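Local coordinates for TT1696 protein (PDB 1UFB) that is of unknown function but belongs to the HEPN-domain family and may bind DNA, at residues 53-65 against 75-87. Numbering follows the deposited sequence.
Sequences AWGHSILDLLADL and LVEAAKVLDKYYI
In the HEPN-domain helical fold, the first turn of the short helix 58-63 is held by Asp83, from the roughly antiparallel helix 73-83. Asp83 grips two consecutive amides with its carboxylate: OD1 takes Ile58 N at 2.7 Å through its syn lone pair, and OD2 takes Leu59 N at 3.1 Å, also on the syn side but 17° out of the carboxylate plane. Both amides belong to the helix start, whose dipole would probably stabilise the negative charge. Ser57 is the N-cap: its OG, anti to the backbone N (chi1 167°), accepts from Asp60 N at 2.8 Å. Farther along helix 58-63, Leu59 fits as a knob among Val76, Ala79, Lys80 and Asp83, its CD2 3.7 Å from Val76 CG1, while Leu62 CD1 rests 3.8 Å from Ala79 CB. On the N-terminal side of Ser57, the rings of His56 and Tyr86 form an offset stack, with planes at 3° and centroids 3.8 Å apart, and His56 CB adds a CH-pi contact over the same tyrosine ring. Glu39 OE1 is hydrogen-bonded to His56 ND1, and Tyr86 meets Tyr86 of the second subunit. Were Tyr86 an alanine, the imidazole face would probably lose its stacking partner and a gap would be likely to open beside the subunit interface. The Ser57 N-cap and the two amide bonds to Asp83 make a capped helix start, with Leu59 as a single knob in the facing helix, within the HEPN helical bundle.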
loop_
_atom_site.group_PDB
_atom_site.type_symbol
_atom_site.label_atom_id
_atom_site.label_comp_id
_atom_site.label_asym_id
_atom_site.label_seq_id
_atom_site.Cartn_x
_atom_site.Cartn_y
_atom_site.Cartn_z
ATOM N N ALA A 53 -10.821 8.802 -12.778
ATOM C CA ALA A 53 -11.153 9.104 -11.396
ATOM C C ALA A 53 -9.918 9.098 -10.500
ATOM O O ALA A 53 -8.893 8.528 -10.859
ATOM C CB ALA A 53 -12.181 8.126 -10.905
ATOM N N TRP A 54 -9.997 9.717 -9.335
ATOM C CA TRP A 54 -8.782 9.837 -8.524
ATOM C C TRP A 54 -9.064 9.578 -7.083
ATOM O O TRP A 54 -10.210 9.525 -6.652
ATOM C CB TRP A 54 -8.274 11.279 -8.574
ATOM C CG TRP A 54 -7.996 11.761 -9.920
ATOM C CD1 TRP A 54 -8.849 12.459 -10.723
ATOM C CD2 TRP A 54 -6.851 11.453 -10.704
ATOM N NE1 TRP A 54 -8.308 12.595 -11.977
ATOM C CE2 TRP A 54 -7.079 11.987 -12.000
ATOM C CE3 TRP A 54 -5.644 10.764 -10.444
ATOM C CZ2 TRP A 54 -6.156 11.867 -13.034
ATOM C CZ3 TRP A 54 -4.734 10.636 -11.453
ATOM C CH2 TRP A 54 -4.990 11.193 -12.755
ATOM N N GLY A 55 -7.971 9.546 -6.336
ATOM C CA GLY A 55 -8.068 9.438 -4.904
ATOM C C GLY A 55 -8.228 8.042 -4.326
ATOM O O GLY A 55 -8.164 7.022 -5.013
ATOM N N HIS A 56 -8.476 8.013 -3.033
ATOM C CA HIS A 56 -8.584 6.738 -2.325
ATOM C C HIS A 56 -9.900 6.498 -1.634
ATOM O O HIS A 56 -10.063 5.481 -1.008
ATOM C CB HIS A 56 -7.399 6.665 -1.325
ATOM C CG HIS A 56 -6.096 6.908 -2.006
ATOM N ND1 HIS A 56 -5.598 6.021 -2.947
ATOM C CD2 HIS A 56 -5.255 7.984 -2.001
ATOM C CE1 HIS A 56 -4.511 6.533 -3.494
ATOM N NE2 HIS A 56 -4.283 7.723 -2.944
ATOM N N SER A 57 -10.870 7.385 -1.864
ATOM C CA SER A 57 -12.185 7.251 -1.241
ATOM C C SER A 57 -13.129 6.413 -2.097
ATOM O O SER A 57 -13.597 6.893 -3.141
ATOM C CB SER A 57 -12.828 8.635 -1.071
ATOM O OG SER A 57 -14.227 8.459 -0.749
ATOM N N ILE A 58 -13.424 5.185 -1.690
ATOM C CA ILE A 58 -14.340 4.488 -2.530
ATOM C C ILE A 58 -15.785 5.127 -2.438
ATOM O O ILE A 58 -16.629 5.014 -3.365
ATOM C CB ILE A 58 -14.244 2.933 -2.321
ATOM C CG1 ILE A 58 -15.321 2.481 -1.497
ATOM C CG2 ILE A 58 -12.773 2.405 -1.911
ATOM C CD1 ILE A 58 -15.843 1.430 -2.247
ATOM N N LEU A 59 -16.031 5.887 -1.374
ATOM C CA LEU A 59 -17.301 6.661 -1.291
ATOM C C LEU A 59 -17.354 7.664 -2.455
ATOM O O LEU A 59 -18.401 7.799 -3.125
ATOM C CB LEU A 59 -17.395 7.463 0.013
ATOM C CG LEU A 59 -18.067 6.835 1.236
ATOM C CD1 LEU A 59 -18.217 7.915 2.353
ATOM C CD2 LEU A 59 -19.523 6.351 0.810
ATOM N N ASP A 60 -16.288 8.430 -2.675
ATOM C CA ASP A 60 -16.333 9.378 -3.814
ATOM C C ASP A 60 -16.393 8.597 -5.158
ATOM O O ASP A 60 -17.029 9.037 -6.111
ATOM C CB ASP A 60 -15.082 10.249 -3.918
ATOM C CG ASP A 60 -15.033 11.376 -2.878
ATOM O OD1 ASP A 60 -15.894 12.244 -2.886
ATOM O OD2 ASP A 60 -14.106 11.412 -2.067
ATOM N N LEU A 61 -15.647 7.485 -5.233
ATOM C CA LEU A 61 -15.589 6.678 -6.443
ATOM C C LEU A 61 -16.975 6.180 -6.874
ATOM O O LEU A 61 -17.279 6.132 -8.090
ATOM C CB LEU A 61 -14.601 5.491 -6.253
ATOM C CG LEU A 61 -13.149 6.053 -6.265
ATOM C CD1 LEU A 61 -12.125 4.919 -5.952
ATOM C CD2 LEU A 61 -12.824 6.664 -7.611
ATOM N N LEU A 62 -17.789 5.833 -5.881
ATOM C CA LEU A 62 -19.143 5.378 -6.118
ATOM C C LEU A 62 -20.073 6.548 -6.424
ATOM O O LEU A 62 -20.984 6.407 -7.197
ATOM C CB LEU A 62 -19.698 4.692 -4.884
ATOM C CG LEU A 62 -19.198 3.258 -4.617
ATOM C CD1 LEU A 62 -19.682 2.786 -3.228
ATOM C CD2 LEU A 62 -19.708 2.335 -5.688
ATOM N N ALA A 63 -19.871 7.679 -5.755
ATOM C CA ALA A 63 -20.731 8.868 -5.936
ATOM C C ALA A 63 -20.566 9.537 -7.260
ATOM O O ALA A 63 -21.500 10.187 -7.748
ATOM C CB ALA A 63 -20.442 9.921 -4.817
ATOM N N ASP A 64 -19.391 9.416 -7.844
ATOM C CA ASP A 64 -19.108 10.085 -9.103
ATOM C C ASP A 64 -19.483 9.260 -10.343
ATOM O O ASP A 64 -19.239 9.688 -11.456
ATOM C CB ASP A 64 -17.605 10.440 -9.171
ATOM C CG ASP A 64 -17.163 11.456 -8.072
ATOM O OD1 ASP A 64 -18.025 12.132 -7.431
ATOM O OD2 ASP A 64 -15.922 11.574 -7.849
ATOM N N LEU A 65 -20.038 8.070 -10.160
ATOM C CA LEU A 65 -20.403 7.245 -11.328
ATOM C C LEU A 65 -21.565 7.831 -12.159
ATOM O O LEU A 65 -22.423 8.536 -11.618
ATOM C CB LEU A 65 -20.780 5.857 -10.860
ATOM C CG LEU A 65 -19.628 4.970 -10.416
ATOM C CD1 LEU A 65 -20.225 3.732 -9.722
ATOM C CD2 LEU A 65 -18.698 4.655 -11.602
ATOM N N LEU A 75 -23.440 -0.989 -0.959
ATOM C CA LEU A 75 -22.100 -0.668 -1.429
ATOM C C LEU A 75 -21.566 0.619 -0.752
ATOM O O LEU A 75 -20.339 0.810 -0.572
ATOM C CB LEU A 75 -22.092 -0.518 -2.948
ATOM C CG LEU A 75 -22.403 -1.814 -3.733
ATOM C CD1 LEU A 75 -22.096 -1.588 -5.211
ATOM C CD2 LEU A 75 -21.613 -3.005 -3.180
ATOM N N VAL A 76 -22.489 1.536 -0.417
ATOM C CA VAL A 76 -22.105 2.782 0.242
ATOM C C VAL A 76 -21.610 2.409 1.640
ATOM O O VAL A 76 -20.591 2.911 2.118
ATOM C CB VAL A 76 -23.338 3.783 0.344
ATOM C CG1 VAL A 76 -22.937 5.029 1.087
ATOM C CG2 VAL A 76 -23.821 4.172 -1.045
ATOM N N GLU A 77 -22.309 1.493 2.301
ATOM C CA GLU A 77 -21.845 1.110 3.632
ATOM C C GLU A 77 -20.507 0.372 3.518
ATOM O O GLU A 77 -19.634 0.607 4.338
ATOM C CB GLU A 77 -22.906 0.289 4.383
ATOM C CG GLU A 77 -24.146 1.208 4.796
ATOM C CD GLU A 77 -23.746 2.616 5.448
ATOM O OE1 GLU A 77 -23.169 2.677 6.591
ATOM O OE2 GLU A 77 -24.006 3.687 4.796
ATOM N N ALA A 78 -20.344 -0.498 2.512
ATOM C CA ALA A 78 -19.051 -1.184 2.343
ATOM C C ALA A 78 -17.921 -0.122 2.136
ATOM O O ALA A 78 -16.789 -0.277 2.633
ATOM C CB ALA A 78 -19.095 -2.112 1.094
ATOM N N ALA A 79 -18.220 0.887 1.303
ATOM C CA ALA A 79 -17.259 1.952 1.000
ATOM C C ALA A 79 -16.805 2.624 2.301
ATOM O O ALA A 79 -15.644 2.824 2.517
ATOM C CB ALA A 79 -17.896 3.020 0.082
ATOM N N LYS A 80 -17.729 2.961 3.190
ATOM C CA LYS A 80 -17.339 3.629 4.414
ATOM C C LYS A 80 -16.409 2.788 5.252
ATOM O O LYS A 80 -15.540 3.312 5.909
ATOM C CB LYS A 80 -18.566 3.954 5.299
ATOM C CG LYS A 80 -19.612 4.837 4.680
ATOM C CD LYS A 80 -20.772 5.102 5.701
ATOM C CE LYS A 80 -21.856 5.964 5.043
ATOM N NZ LYS A 80 -21.933 5.568 3.595
ATOM N N VAL A 81 -16.638 1.486 5.267
ATOM C CA VAL A 81 -15.760 0.603 6.037
ATOM C C VAL A 81 -14.355 0.536 5.347
ATOM O O VAL A 81 -13.322 0.744 5.964
ATOM C CB VAL A 81 -16.358 -0.761 6.092
ATOM C CG1 VAL A 81 -15.384 -1.784 6.815
ATOM C CG2 VAL A 81 -17.762 -0.653 6.841
ATOM N N LEU A 82 -14.339 0.274 4.059
ATOM C CA LEU A 82 -13.044 0.144 3.369
ATOM C C LEU A 82 -12.229 1.414 3.399
ATOM O O LEU A 82 -10.993 1.379 3.406
ATOM C CB LEU A 82 -13.316 -0.302 1.927
ATOM C CG LEU A 82 -13.842 -1.749 1.780
ATOM C CD1 LEU A 82 -14.306 -1.977 0.322
ATOM C CD2 LEU A 82 -12.700 -2.764 2.125
ATOM N N ASP A 83 -12.903 2.551 3.490
ATOM C CA ASP A 83 -12.210 3.833 3.418
ATOM C C ASP A 83 -11.306 4.078 4.586
ATOM O O ASP A 83 -10.307 4.768 4.478
ATOM C CB ASP A 83 -13.220 4.993 3.212
ATOM C CG ASP A 83 -13.585 5.167 1.724
ATOM O OD1 ASP A 83 -12.937 4.459 0.909
ATOM O OD2 ASP A 83 -14.486 5.986 1.353
ATOM N N LYS A 84 -11.617 3.445 5.682
ATOM C CA LYS A 84 -10.781 3.533 6.875
ATOM C C LYS A 84 -9.567 2.625 6.783
ATOM O O LYS A 84 -8.776 2.574 7.726
ATOM C CB LYS A 84 -11.551 3.080 8.096
ATOM C CG LYS A 84 -12.845 3.840 8.264
ATOM C CD LYS A 84 -12.594 5.347 8.356
ATOM C CE LYS A 84 -13.671 5.944 9.258
ATOM N NZ LYS A 84 -14.287 4.829 10.077
ATOM N N TYR A 85 -9.404 1.895 5.678
ATOM C CA TYR A 85 -8.239 0.982 5.571
ATOM C C TYR A 85 -7.111 1.501 4.673
ATOM O O TYR A 85 -6.109 0.793 4.512
ATOM C CB TYR A 85 -8.675 -0.406 5.073
ATOM C CG TYR A 85 -9.673 -1.096 6.026
ATOM C CD1 TYR A 85 -10.642 -1.993 5.540
ATOM C CD2 TYR A 85 -9.607 -0.872 7.397
ATOM C CE1 TYR A 85 -11.546 -2.670 6.412
ATOM C CE2 TYR A 85 -10.500 -1.557 8.289
ATOM C CZ TYR A 85 -11.458 -2.450 7.770
ATOM O OH TYR A 85 -12.313 -3.183 8.583
ATOM N N TYR A 86 -7.289 2.673 4.045
ATOM C CA TYR A 86 -6.228 3.166 3.186
ATOM C C TYR A 86 -4.991 3.642 4.006
ATOM O O TYR A 86 -3.861 3.219 3.770
ATOM C CB TYR A 86 -6.768 4.272 2.255
ATOM C CG TYR A 86 -5.676 4.898 1.426
ATOM C CD1 TYR A 86 -4.999 4.159 0.430
ATOM C CD2 TYR A 86 -5.209 6.204 1.751
ATOM C CE1 TYR A 86 -3.831 4.738 -0.239
ATOM C CE2 TYR A 86 -4.104 6.748 1.142
ATOM C CZ TYR A 86 -3.424 6.032 0.155
ATOM O OH TYR A 86 -2.391 6.698 -0.431
ATOM N N ILE A 87 -5.213 4.480 5.003
ATOM C CA ILE A 87 -4.110 4.971 5.796
ATOM C C ILE A 87 -3.858 4.270 7.170
ATOM O O ILE A 87 -2.729 3.862 7.445
ATOM C CB ILE A 87 -4.219 6.574 5.976
ATOM C CG1 ILE A 87 -3.509 7.250 4.763
ATOM C CG2 ILE A 87 -3.462 7.056 7.289
ATOM C CD1 ILE A 87 -3.855 8.790 4.479
HETATM O O HOH W 1 -9.854 6.460 2.020
#